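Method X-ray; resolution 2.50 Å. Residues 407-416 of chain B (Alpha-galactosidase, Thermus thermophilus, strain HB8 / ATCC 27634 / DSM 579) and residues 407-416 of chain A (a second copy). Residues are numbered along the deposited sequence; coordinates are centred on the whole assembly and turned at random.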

ATOM      1  N   ARG B 407     -36.666  21.284  32.887  1.00 25.75           N
ATOM      2  CA  ARG B 407     -36.715  20.115  33.747  1.00 26.35           C
ATOM      3  C   ARG B 407     -35.316  19.685  34.184  1.00 25.77           C
ATOM      4  O   ARG B 407     -34.326  19.868  33.471  1.00 26.96           O
ATOM      5  CB  ARG B 407     -37.412  18.963  33.021  1.00 23.29           C
ATOM      6  CG  ARG B 407     -36.648  18.439  31.803  1.00 24.87           C
ATOM      7  CD  ARG B 407     -37.446  17.349  31.108  1.00 25.87           C
ATOM      8  NE  ARG B 407     -36.621  16.440  30.320  1.00 25.52           N
ATOM      9  CZ  ARG B 407     -36.526  16.499  28.994  1.00 27.74           C
ATOM     10  NH1 ARG B 407     -37.201  17.433  28.323  1.00 24.88           N
ATOM     11  NH2 ARG B 407     -35.771  15.625  28.332  1.00 23.11           N
ATOM     12  N   THR B 408     -35.249  19.104  35.381  1.00 28.64           N
ATOM     13  CA  THR B 408     -34.101  18.329  35.825  1.00 25.52           C
ATOM     14  C   THR B 408     -34.353  16.830  35.772  1.00 25.98           C
ATOM     15  O   THR B 408     -33.394  16.053  35.796  1.00 28.28           O
ATOM     16  CB  THR B 408     -33.702  18.724  37.258  1.00 27.19           C
ATOM     17  OG1 THR B 408     -34.843  18.621  38.118  1.00 31.03           O
ATOM     18  CG2 THR B 408     -33.166  20.145  37.306  1.00 23.99           C
ATOM     19  N   ARG B 409     -35.608  16.405  35.715  1.00 26.57           N
ATOM     20  CA  ARG B 409     -35.905  15.002  35.484  1.00 27.49           C
ATOM     21  C   ARG B 409     -35.660  14.664  34.021  1.00 30.48           C
ATOM     22  O   ARG B 409     -35.887  15.488  33.131  1.00 27.46           O
ATOM     23  CB  ARG B 409     -37.349  14.677  35.866  1.00 29.54           C
ATOM     24  CG  ARG B 409     -37.700  15.010  37.332  1.00 33.88           C
ATOM     25  CD  ARG B 409     -39.165  14.678  37.667  1.00 32.94           C
ATOM     26  NE  ARG B 409     -39.369  13.245  37.851  1.00 37.96           N
ATOM     27  CZ  ARG B 409     -40.515  12.601  37.644  1.00 37.28           C
ATOM     28  NH1 ARG B 409     -41.591  13.255  37.239  1.00 43.45           N
ATOM     29  NH2 ARG B 409     -40.581  11.291  37.842  1.00 34.98           N
ATOM     30  N   PHE B 410     -35.190  13.440  33.781  1.00 29.26           N
ATOM     31  CA  PHE B 410     -34.885  12.958  32.439  1.00 26.23           C
ATOM     32  C   PHE B 410     -34.034  13.975  31.689  1.00 28.57           C
ATOM     33  O   PHE B 410     -34.323  14.358  30.555  1.00 34.33           O
ATOM     34  CB  PHE B 410     -36.165  12.603  31.688  1.00 24.64           C
ATOM     35  CG  PHE B 410     -37.075  11.674  32.473  1.00 31.33           C
ATOM     36  CD1 PHE B 410     -36.663  10.383  32.796  1.00 31.68           C
ATOM     37  CD2 PHE B 410     -38.316  12.107  32.932  1.00 28.50           C
ATOM     38  CE1 PHE B 410     -37.485   9.522  33.535  1.00 33.13           C
ATOM     39  CE2 PHE B 410     -39.145  11.254  33.681  1.00 35.79           C
ATOM     40  CZ  PHE B 410     -38.729   9.960  33.981  1.00 34.83           C
ATOM     41  N   ASN B 411     -32.957  14.404  32.345  1.00 22.12           N
ATOM     42  CA  ASN B 411     -32.090  15.444  31.817  1.00 24.48           C
ATOM     43  C   ASN B 411     -30.767  15.356  32.562  1.00 28.04           C
ATOM     44  O   ASN B 411     -30.772  15.287  33.792  1.00 26.25           O
ATOM     45  CB  ASN B 411     -32.744  16.821  32.001  1.00 24.94           C
ATOM     46  CG  ASN B 411     -32.000  17.937  31.283  1.00 27.99           C
ATOM     47  OD1 ASN B 411     -31.021  17.708  30.568  1.00 24.85           O
ATOM     48  ND2 ASN B 411     -32.459  19.170  31.494  1.00 26.35           N
ATOM     49  N   LEU B 412     -29.643  15.331  31.830  1.00 24.25           N
ATOM     50  CA  LEU B 412     -28.331  15.337  32.475  1.00 21.64           C
ATOM     51  C   LEU B 412     -27.750  16.731  32.649  1.00 19.31           C
ATOM     52  O   LEU B 412     -26.736  16.874  33.318  1.00 26.42           O
ATOM     53  CB  LEU B 412     -27.321  14.474  31.698  1.00 18.52           C
ATOM     54  CG  LEU B 412     -27.599  12.970  31.649  1.00 22.57           C
ATOM     55  CD1 LEU B 412     -26.388  12.201  31.150  1.00 16.12           C
ATOM     56  CD2 LEU B 412     -28.052  12.445  33.021  1.00 20.75           C
ATOM     57  N   LEU B 413     -28.357  17.759  32.080  1.00 26.78           N
ATOM     58  CA  LEU B 413     -27.778  19.096  32.137  1.00 23.59           C
ATOM     59  C   LEU B 413     -27.842  19.686  33.545  1.00 27.60           C
ATOM     60  O   LEU B 413     -28.813  19.491  34.290  1.00 24.69           O
ATOM     61  CB  LEU B 413     -28.511  20.028  31.186  1.00 22.40           C
ATOM     62  CG  LEU B 413     -28.440  19.720  29.694  1.00 25.58           C
ATOM     63  CD1 LEU B 413     -29.597  20.418  28.991  1.00 26.03           C
ATOM     64  CD2 LEU B 413     -27.120  20.146  29.114  1.00 21.59           C
ATOM     65  N   SER B 414     -26.813  20.455  33.887  1.00 25.73           N
ATOM     66  CA  SER B 414     -26.795  21.191  35.136  1.00 24.42           C
ATOM     67  C   SER B 414     -27.547  22.510  34.993  1.00 30.51           C
ATOM     68  O   SER B 414     -27.697  23.033  33.884  1.00 33.69           O
ATOM     69  CB  SER B 414     -25.362  21.473  35.544  1.00 25.37           C
ATOM     70  OG  SER B 414     -24.784  22.407  34.652  1.00 29.96           O
ATOM     71  N   PRO B 415     -28.029  23.073  36.107  1.00 35.65           N
ATOM     72  CA  PRO B 415     -28.671  24.401  36.042  1.00 31.15           C
ATOM     73  C   PRO B 415     -27.828  25.502  35.411  1.00 30.71           C
ATOM     74  O   PRO B 415     -28.390  26.311  34.665  1.00 36.47           O
ATOM     75  CB  PRO B 415     -28.985  24.687  37.511  1.00 28.13           C
ATOM     76  CG  PRO B 415     -29.280  23.309  38.066  1.00 30.50           C
ATOM     77  CD  PRO B 415     -28.264  22.418  37.412  1.00 35.57           C
ATOM     78  N   GLU B 416     -26.515  25.577  35.660  1.00 28.00           N
ATOM     79  CA  GLU B 416     -25.760  26.638  34.993  1.00 34.65           C
ATOM     80  C   GLU B 416     -25.678  26.409  33.488  1.00 36.35           C
ATOM     81  O   GLU B 416     -25.730  27.376  32.719  1.00 37.94           O
ATOM     82  CB  GLU B 416     -24.356  26.793  35.582  1.00 34.15           C
ATOM     83  CG  GLU B 416     -23.510  27.942  34.935  1.00 52.56           C
ATOM     84  CD  GLU B 416     -24.275  29.288  34.720  1.00 59.96           C
ATOM     85  OE1 GLU B 416     -24.719  29.924  35.713  1.00 55.57           O
ATOM     86  OE2 GLU B 416     -24.423  29.711  33.542  1.00 51.79           O
TER
ATOM     87  N   ARG A 407     -33.354   7.817  41.360  1.00 27.69           N
ATOM     88  CA  ARG A 407     -33.721   9.153  40.931  1.00 26.59           C
ATOM     89  C   ARG A 407     -34.131   9.173  39.462  1.00 27.25           C
ATOM     90  O   ARG A 407     -33.669   8.365  38.649  1.00 25.71           O
ATOM     91  CB  ARG A 407     -32.559  10.117  41.156  1.00 23.56           C
ATOM     92  CG  ARG A 407     -31.351   9.839  40.276  1.00 26.69           C
ATOM     93  CD  ARG A 407     -30.218  10.771  40.612  1.00 26.70           C
ATOM     94  NE  ARG A 407     -29.296  10.952  39.501  1.00 25.62           N
ATOM     95  CZ  ARG A 407     -28.094  10.391  39.450  1.00 29.97           C
ATOM     96  NH1 ARG A 407     -27.696   9.608  40.452  1.00 29.25           N
ATOM     97  NH2 ARG A 407     -27.290  10.605  38.412  1.00 22.43           N
ATOM     98  N   THR A 408     -35.013  10.120  39.131  1.00 28.64           N
ATOM     99  CA  THR A 408     -35.272  10.518  37.756  1.00 25.84           C
ATOM    100  C   THR A 408     -34.678  11.884  37.431  1.00 27.07           C
ATOM    101  O   THR A 408     -34.566  12.236  36.251  1.00 30.15           O
ATOM    102  CB  THR A 408     -36.787  10.517  37.466  1.00 32.11           C
ATOM    103  OG1 THR A 408     -37.475  11.317  38.439  1.00 33.09           O
ATOM    104  CG2 THR A 408     -37.348   9.093  37.514  1.00 27.40           C
ATOM    105  N   ARG A 409     -34.277  12.651  38.434  1.00 26.48           N
ATOM    106  CA  ARG A 409     -33.519  13.865  38.186  1.00 28.10           C
ATOM    107  C   ARG A 409     -32.066  13.513  37.871  1.00 31.07           C
ATOM    108  O   ARG A 409     -31.484  12.597  38.466  1.00 26.40           O
ATOM    109  CB  ARG A 409     -33.597  14.804  39.394  1.00 28.15           C
ATOM    110  CG  ARG A 409     -35.045  15.164  39.804  1.00 33.30           C
ATOM    111  CD  ARG A 409     -35.109  16.141  40.997  1.00 35.63           C
ATOM    112  NE  ARG A 409     -34.691  17.492  40.630  1.00 36.76           N
ATOM    113  CZ  ARG A 409     -34.145  18.371  41.468  1.00 40.67           C
ATOM    114  NH1 ARG A 409     -33.950  18.047  42.740  1.00 44.77           N
ATOM    115  NH2 ARG A 409     -33.793  19.579  41.029  1.00 36.21           N
ATOM    116  N   PHE A 410     -31.487  14.241  36.916  1.00 27.36           N
ATOM    117  CA  PHE A 410     -30.102  14.041  36.499  1.00 25.97           C
ATOM    118  C   PHE A 410     -29.854  12.580  36.128  1.00 26.68           C
ATOM    119  O   PHE A 410     -28.861  11.964  36.513  1.00 30.14           O
ATOM    120  CB  PHE A 410     -29.144  14.551  37.570  1.00 25.23           C
ATOM    121  CG  PHE A 410     -29.452  15.979  38.013  1.00 32.32           C
ATOM    122  CD1 PHE A 410     -29.382  17.034  37.104  1.00 30.07           C
ATOM    123  CD2 PHE A 410     -29.860  16.256  39.319  1.00 29.01           C
ATOM    124  CE1 PHE A 410     -29.679  18.346  37.498  1.00 32.98           C
ATOM    125  CE2 PHE A 410     -30.162  17.563  39.717  1.00 31.81           C
ATOM    126  CZ  PHE A 410     -30.066  18.607  38.809  1.00 32.22           C
ATOM    127  N   ASN A 411     -30.774  12.041  35.333  1.00 22.16           N
ATOM    128  CA  ASN A 411     -30.760  10.647  34.928  1.00 23.93           C
ATOM    129  C   ASN A 411     -31.638  10.526  33.689  1.00 28.30           C
ATOM    130  O   ASN A 411     -32.766  11.023  33.688  1.00 28.22           O
ATOM    131  CB  ASN A 411     -31.278   9.767  36.071  1.00 24.54           C
ATOM    132  CG  ASN A 411     -31.211   8.280  35.760  1.00 28.79           C
ATOM    133  OD1 ASN A 411     -30.702   7.856  34.712  1.00 26.07           O
ATOM    134  ND2 ASN A 411     -31.756   7.475  36.671  1.00 27.36           N
ATOM    135  N   LEU A 412     -31.125   9.889  32.635  1.00 26.94           N
ATOM    136  CA  LEU A 412     -31.909   9.679  31.420  1.00 23.28           C
ATOM    137  C   LEU A 412     -32.602   8.325  31.379  1.00 23.38           C
ATOM    138  O   LEU A 412     -33.334   8.058  30.434  1.00 29.47           O
ATOM    139  CB  LEU A 412     -31.032   9.823  30.169  1.00 20.32           C
ATOM    140  CG  LEU A 412     -30.409  11.197  29.904  1.00 23.52           C
ATOM    141  CD1 LEU A 412     -29.766  11.216  28.539  1.00 22.87           C
ATOM    142  CD2 LEU A 412     -31.449  12.295  30.000  1.00 25.93           C
ATOM    143  N   LEU A 413     -32.382   7.455  32.353  1.00 27.31           N
ATOM    144  CA  LEU A 413     -32.972   6.124  32.287  1.00 24.15           C
ATOM    145  C   LEU A 413     -34.483   6.175  32.505  1.00 28.67           C
ATOM    146  O   LEU A 413     -35.006   6.982  33.287  1.00 26.54           O
ATOM    147  CB  LEU A 413     -32.338   5.206  33.329  1.00 24.09           C
ATOM    148  CG  LEU A 413     -30.848   4.898  33.178  1.00 24.07           C
ATOM    149  CD1 LEU A 413     -30.260   4.572  34.518  1.00 22.23           C
ATOM    150  CD2 LEU A 413     -30.604   3.757  32.206  1.00 21.96           C
ATOM    151  N   SER A 414     -35.188   5.286  31.815  1.00 25.98           N
ATOM    152  CA  SER A 414     -36.610   5.146  32.052  1.00 28.70           C
ATOM    153  C   SER A 414     -36.861   4.274  33.277  1.00 29.58           C
ATOM    154  O   SER A 414     -35.987   3.507  33.696  1.00 31.64           O
ATOM    155  CB  SER A 414     -37.278   4.529  30.839  1.00 29.33           C
ATOM    156  OG  SER A 414     -36.911   3.168  30.722  1.00 31.08           O
ATOM    157  N   PRO A 415     -38.058   4.365  33.868  1.00 34.11           N
ATOM    158  CA  PRO A 415     -38.365   3.511  35.032  1.00 32.85           C
ATOM    159  C   PRO A 415     -38.303   2.022  34.749  1.00 31.02           C
ATOM    160  O   PRO A 415     -37.864   1.269  35.629  1.00 33.61           O
ATOM    161  CB  PRO A 415     -39.778   3.959  35.419  1.00 31.70           C
ATOM    162  CG  PRO A 415     -39.811   5.410  34.992  1.00 33.16           C
ATOM    163  CD  PRO A 415     -39.059   5.437  33.697  1.00 34.15           C
ATOM    164  N   GLU A 416     -38.700   1.556  33.558  1.00 28.93           N
ATOM    165  CA  GLU A 416     -38.564   0.126  33.285  1.00 35.22           C
ATOM    166  C   GLU A 416     -37.098  -0.273  33.142  1.00 33.69           C
ATOM    167  O   GLU A 416     -36.709  -1.372  33.552  1.00 37.56           O
ATOM    168  CB  GLU A 416     -39.354  -0.282  32.039  1.00 41.92           C
ATOM    169  CG  GLU A 416     -39.360  -1.830  31.729  1.00 53.42           C
ATOM    170  CD  GLU A 416     -39.435  -2.762  32.988  1.00 58.76           C
ATOM    171  OE1 GLU A 416     -38.434  -3.461  33.298  1.00 47.37           O
ATOM    172  OE2 GLU A 416     -40.505  -2.822  33.652  1.00 55.63           O
TER

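The two stretches are the same loop from two copies, and they meet almost symmetrically, burying 665 Å² in all. The closest CA atoms are Arg B409 CA and Arg A409 CA, 3.8 Å apart, and the backbones of these two residues form a single beta bridge.

Phe A410 and Phe B410 cover the most surface. Each is held through its backbone. Phe A410 N donates to Thr B408 O at 2.9 Å, and Phe B410 N donates to Thr A408 O at 2.8 Å. Both bonds are nearly straight. Each phenylalanine CA also makes a CA-H...O contact of 3.1 Å: Phe B410 CA with Asn A411 O, and Phe A410 CA with Asn B411 O. Although CA-to-CB points away in both residues, the rings reach back across. Phe B410 sets one ring face over Thr A408 CB, while Leu A413 O lies at its edge, 3.6 Å from Phe B410 CE1. In the other copy, Leu B413 O lies at the ring edge, 3.5 Å from Phe A410 CE1.

Each phenylalanine is also met by a leucine of the other chain. Leu A412 CD2 packs 3.5 Å from Phe B410 C, and Leu B412 CD2 packs 3.6 Å from Phe A410 C. The two leucines also touch each other, with Leu B412 CG 3.8 Å from Leu A412 CG.

In Thr B408 and Thr A408 the CA-to-CB bond points toward the other stretch. Thr B408 OG1 accepts from Arg A409 NE at 2.8 Å, and Thr A408 OG1 accepts from Arg B409 NE at 2.8 Å. Each hydroxyl lies near the plane of the guanidinium, at its edge, as suits an N-H donor.

Internal bonds brace each loop. Arg B407 NH2 donates to Phe B410 O at 2.9 Å, and Asn B411 ND2 to Arg B407 O at 2.8 Å. Chain A repeats both.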